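Local structure of DNA endonuclease i-cvui (Chlorella vulgaris, 5A74) at a contact of chain A with DNA. The protein is a LAGLIDADG homing endonuclease that recognises and cleaves its DNA target site in intron homing. Numbering follows the deposited sequence.

A contact of chain A with DNA. Residues 22, 48-50, 76. With nucleotides of chain B; nucleotides of chain C.
Ser50, at the end of strand 39-50 of this LAGLIDADG homing endonuclease, meets DA13 of chain B through a water. Its hydroxyl OG lies 2.6 Å from water 1, which in turn reaches both the phosphate oxygen OP2 and the ester oxygen O5' of DA13. With OG anti to the backbone N (chi1 -173°), the hydroxyl is carried onward past the strand end, on the side of the DA13 phosphate. Met76, from strand 76-82, packs across the step from DA13 to DC14. Bends at chi2 and chi3, both close to -60°, curl the thioether so that SD rests 3.7 Å from the deoxyribose C2' of DA13.

On the DC14 side of the step, CE of Met76 packs by O5' and C6, and its CG meets C5 on the major-groove edge of the cytosine, an apolar contact with the base edge. The backbone N of Ser50 donates a nearly straight hydrogen bond to OP2 of DC14, with N and OP2 2.6 Å apart. Gln49 bends at chi2 to bring its amide to the other oxygen of the DC14 phosphate, OP1. As modelled, OE1 is 2.9 Å from OP1, two acceptors facing each other, and the NE2 hydrogens point elsewhere, so the amide orientation is doubtful.

Chain B ends at O3' of DC14 and chain C begins with the 5'-phosphate of DG1, as expected of a cleaved strand. Asp22, the last acidic residue of the LAGLIDADG motif at the end of helix 6-22, sits at this break. Its OD1 is 3.0 Å from both O3' of DC14 and OP2 of DG1, and OD2 approaches OP1 of DC14. Asp22 is the metal-binding catalytic aspartate of the family, and these oxygens would probably share a divalent metal ion. Beyond the break, Phe48 presents a face to the guanine of DG1: C8, on the major-groove edge, points at the ring centre from 3.2 Å above its plane. The planes of the Phe48 ring and the five-membered ring of DG1 are inclined by 58°, an edge-to-face contact.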
ATOM      1  N   ASP A  22       1.982  -2.131  -0.285  1.00 11.96           N
ATOM      2  CA  ASP A  22       1.862  -3.235   0.670  1.00 11.51           C
ATOM      3  C   ASP A  22       2.385  -4.573   0.157  1.00 11.95           C
ATOM      4  O   ASP A  22       1.893  -5.632   0.558  1.00  9.72           O
ATOM      5  CB  ASP A  22       0.418  -3.387   1.152  1.00 12.25           C
ATOM      6  CG  ASP A  22       0.098  -2.481   2.323  1.00 13.20           C
ATOM      7  OD1 ASP A  22       1.051  -1.912   2.894  1.00 14.64           O
ATOM      8  OD2 ASP A  22      -1.096  -2.355   2.678  1.00 12.48           O
ATOM      9  N   PHE A  48       0.801  -8.473   1.241  1.00 12.90           N
ATOM     10  CA  PHE A  48       0.357  -8.678   2.613  1.00 13.35           C
ATOM     11  C   PHE A  48      -0.890  -7.859   2.892  1.00 11.69           C
ATOM     12  O   PHE A  48      -1.009  -6.718   2.437  1.00 14.43           O
ATOM     13  CB  PHE A  48       1.458  -8.249   3.582  1.00 13.49           C
ATOM     14  CG  PHE A  48       2.817  -8.748   3.204  1.00 13.76           C
ATOM     15  CD1 PHE A  48       3.620  -8.022   2.329  1.00 15.32           C
ATOM     16  CD2 PHE A  48       3.292  -9.946   3.713  1.00 15.82           C
ATOM     17  CE1 PHE A  48       4.876  -8.487   1.964  1.00 16.30           C
ATOM     18  CE2 PHE A  48       4.545 -10.413   3.363  1.00 15.74           C
ATOM     19  CZ  PHE A  48       5.342  -9.680   2.484  1.00 16.25           C
ATOM     20  N   GLN A  49      -1.823  -8.435   3.636  1.00 15.05           N
ATOM     21  CA  GLN A  49      -2.989  -7.685   4.073  1.00 14.19           C
ATOM     22  C   GLN A  49      -3.590  -8.450   5.234  1.00 14.17           C
ATOM     23  O   GLN A  49      -3.566  -9.684   5.244  1.00 11.19           O
ATOM     24  CB  GLN A  49      -3.995  -7.518   2.925  1.00 10.58           C
ATOM     25  CG  GLN A  49      -5.008  -6.371   3.127  1.00 16.21           C
ATOM     26  CD  GLN A  49      -4.386  -4.984   3.040  1.00 13.75           C
ATOM     27  OE1 GLN A  49      -3.223  -4.823   2.659  1.00 14.53           O
ATOM     28  NE2 GLN A  49      -5.164  -3.973   3.395  1.00 12.93           N
ATOM     29  N   SER A  50      -4.085  -7.711   6.226  1.00 16.11           N
ATOM     30  CA  SER A  50      -4.769  -8.290   7.382  1.00 14.94           C
ATOM     31  C   SER A  50      -5.832  -9.299   6.950  1.00 15.30           C
ATOM     32  O   SER A  50      -6.497  -9.114   5.920  1.00 15.56           O
ATOM     33  CB  SER A  50      -5.419  -7.174   8.206  1.00 14.44           C
ATOM     34  OG  SER A  50      -5.961  -7.657   9.421  1.00 16.08           O
ATOM     35  N   MET A  76      -2.530 -12.056   9.985  1.00 16.98           N
ATOM     36  CA  MET A  76      -2.174 -11.603   8.647  1.00 14.50           C
ATOM     37  C   MET A  76      -2.492 -12.662   7.601  1.00 16.35           C
ATOM     38  O   MET A  76      -2.504 -13.861   7.896  1.00 17.67           O
ATOM     39  CB  MET A  76      -0.690 -11.271   8.584  1.00 14.65           C
ATOM     40  CG  MET A  76      -0.333 -10.003   9.335  1.00 11.48           C
ATOM     41  SD  MET A  76      -1.143  -8.570   8.604  1.00 15.21           S
ATOM     42  CE  MET A  76      -0.393  -8.618   6.979  1.00 15.62           C
TER
ATOM     43  P    DA B  13      -3.949  -4.613  13.136  1.00 20.82           P
ATOM     44  OP1  DA B  13      -4.929  -3.649  13.700  1.00 29.89           O
ATOM     45  OP2  DA B  13      -4.108  -6.068  13.351  1.00 23.22           O
ATOM     46  O5'  DA B  13      -3.861  -4.380  11.548  1.00 21.83           O
ATOM     47  C5'  DA B  13      -3.683  -3.059  11.022  1.00 20.34           C
ATOM     48  C4'  DA B  13      -2.606  -2.959   9.938  1.00 19.72           C
ATOM     49  O4'  DA B  13      -1.276  -2.972  10.535  1.00 16.17           O
ATOM     50  C3'  DA B  13      -2.597  -4.053   8.865  1.00 17.38           C
ATOM     51  O3'  DA B  13      -2.260  -3.486   7.552  1.00 12.76           O
ATOM     52  C2'  DA B  13      -1.538  -5.015   9.407  1.00 17.50           C
ATOM     53  C1'  DA B  13      -0.509  -4.045   9.989  1.00 16.54           C
ATOM     54  N9   DA B  13       0.324  -4.567  11.080  1.00 14.55           N
ATOM     55  C8   DA B  13       0.004  -5.521  12.020  1.00 15.14           C
ATOM     56  N7   DA B  13       0.962  -5.753  12.894  1.00 14.62           N
ATOM     57  C5   DA B  13       1.987  -4.898  12.506  1.00 12.65           C
ATOM     58  C6   DA B  13       3.281  -4.653  13.019  1.00 14.51           C
ATOM     59  N6   DA B  13       3.795  -5.286  14.085  1.00 15.86           N
ATOM     60  N1   DA B  13       4.051  -3.726  12.396  1.00 15.71           N
ATOM     61  C2   DA B  13       3.548  -3.091  11.327  1.00 14.53           C
ATOM     62  N3   DA B  13       2.345  -3.241  10.758  1.00 15.80           N
ATOM     63  C4   DA B  13       1.604  -4.163  11.397  1.00 12.81           C
ATOM     64  P    DC B  14      -2.663  -4.273   6.202  1.00 20.11           P
ATOM     65  OP1  DC B  14      -2.756  -3.290   5.092  1.00 12.95           O
ATOM     66  OP2  DC B  14      -3.848  -5.118   6.490  1.00 16.27           O
ATOM     67  O5'  DC B  14      -1.426  -5.277   5.971  1.00 14.10           O
ATOM     68  C5'  DC B  14      -0.294  -4.922   5.174  1.00 13.79           C
ATOM     69  C4'  DC B  14       0.711  -4.090   5.949  1.00 15.82           C
ATOM     70  O4'  DC B  14       1.057  -4.712   7.215  1.00 16.69           O
ATOM     71  C3'  DC B  14       2.047  -3.877   5.251  1.00 17.72           C
ATOM     72  O3'  DC B  14       2.427  -2.531   5.448  1.00 16.93           O
ATOM     73  C2'  DC B  14       3.015  -4.825   5.970  1.00 17.18           C
ATOM     74  C1'  DC B  14       2.470  -4.655   7.378  1.00 14.90           C
ATOM     75  N1   DC B  14       2.850  -5.633   8.464  1.00 17.40           N
ATOM     76  C2   DC B  14       4.160  -5.739   8.960  1.00 13.79           C
ATOM     77  O2   DC B  14       5.055  -5.036   8.469  1.00 15.41           O
ATOM     78  N3   DC B  14       4.417  -6.620   9.964  1.00 12.72           N
ATOM     79  C4   DC B  14       3.423  -7.358  10.476  1.00 14.41           C
ATOM     80  N4   DC B  14       3.702  -8.216  11.463  1.00 15.79           N
ATOM     81  C5   DC B  14       2.088  -7.259   9.994  1.00 15.20           C
ATOM     82  C6   DC B  14       1.850  -6.395   9.005  1.00 16.76           C
TER
ATOM     83  OP3  DG C   1       5.963  -1.215   3.046  1.00 18.46           O
ATOM     84  P    DG C   1       4.825  -1.587   3.924  1.00 18.05           P
ATOM     85  OP1  DG C   1       5.307  -1.563   5.320  1.00 13.69           O
ATOM     86  OP2  DG C   1       3.708  -0.693   3.574  1.00 15.51           O
ATOM     87  O5'  DG C   1       4.350  -3.077   3.551  1.00 14.15           O
ATOM     88  C5'  DG C   1       5.142  -3.892   2.705  1.00 13.99           C
ATOM     89  C4'  DG C   1       6.432  -4.273   3.402  1.00 14.75           C
ATOM     90  O4'  DG C   1       6.165  -5.007   4.623  1.00 18.38           O
ATOM     91  C3'  DG C   1       7.389  -5.141   2.597  1.00 15.63           C
ATOM     92  O3'  DG C   1       8.624  -4.467   2.676  1.00 18.73           O
ATOM     93  C2'  DG C   1       7.389  -6.488   3.325  1.00 13.16           C
ATOM     94  C1'  DG C   1       7.110  -6.058   4.757  1.00 13.15           C
ATOM     95  N9   DG C   1       6.495  -7.054   5.639  1.00 14.47           N
ATOM     96  C8   DG C   1       5.298  -7.708   5.446  1.00 14.58           C
ATOM     97  N7   DG C   1       4.984  -8.525   6.414  1.00 13.35           N
ATOM     98  C5   DG C   1       6.025  -8.405   7.325  1.00 12.49           C
ATOM     99  C6   DG C   1       6.221  -9.053   8.568  1.00 14.28           C
ATOM    100  O6   DG C   1       5.479  -9.887   9.125  1.00 16.45           O
ATOM    101  N1   DG C   1       7.413  -8.655   9.180  1.00 14.35           N
ATOM    102  C2   DG C   1       8.299  -7.740   8.649  1.00 14.44           C
ATOM    103  N2   DG C   1       9.400  -7.468   9.385  1.00 12.57           N
ATOM    104  N3   DG C   1       8.113  -7.123   7.475  1.00 13.63           N
ATOM    105  C4   DG C   1       6.960  -7.501   6.867  1.00 13.26           C
TER
HETATM  106  O   HOH W   1      -3.858  -7.417  10.860  1.00 18.61           O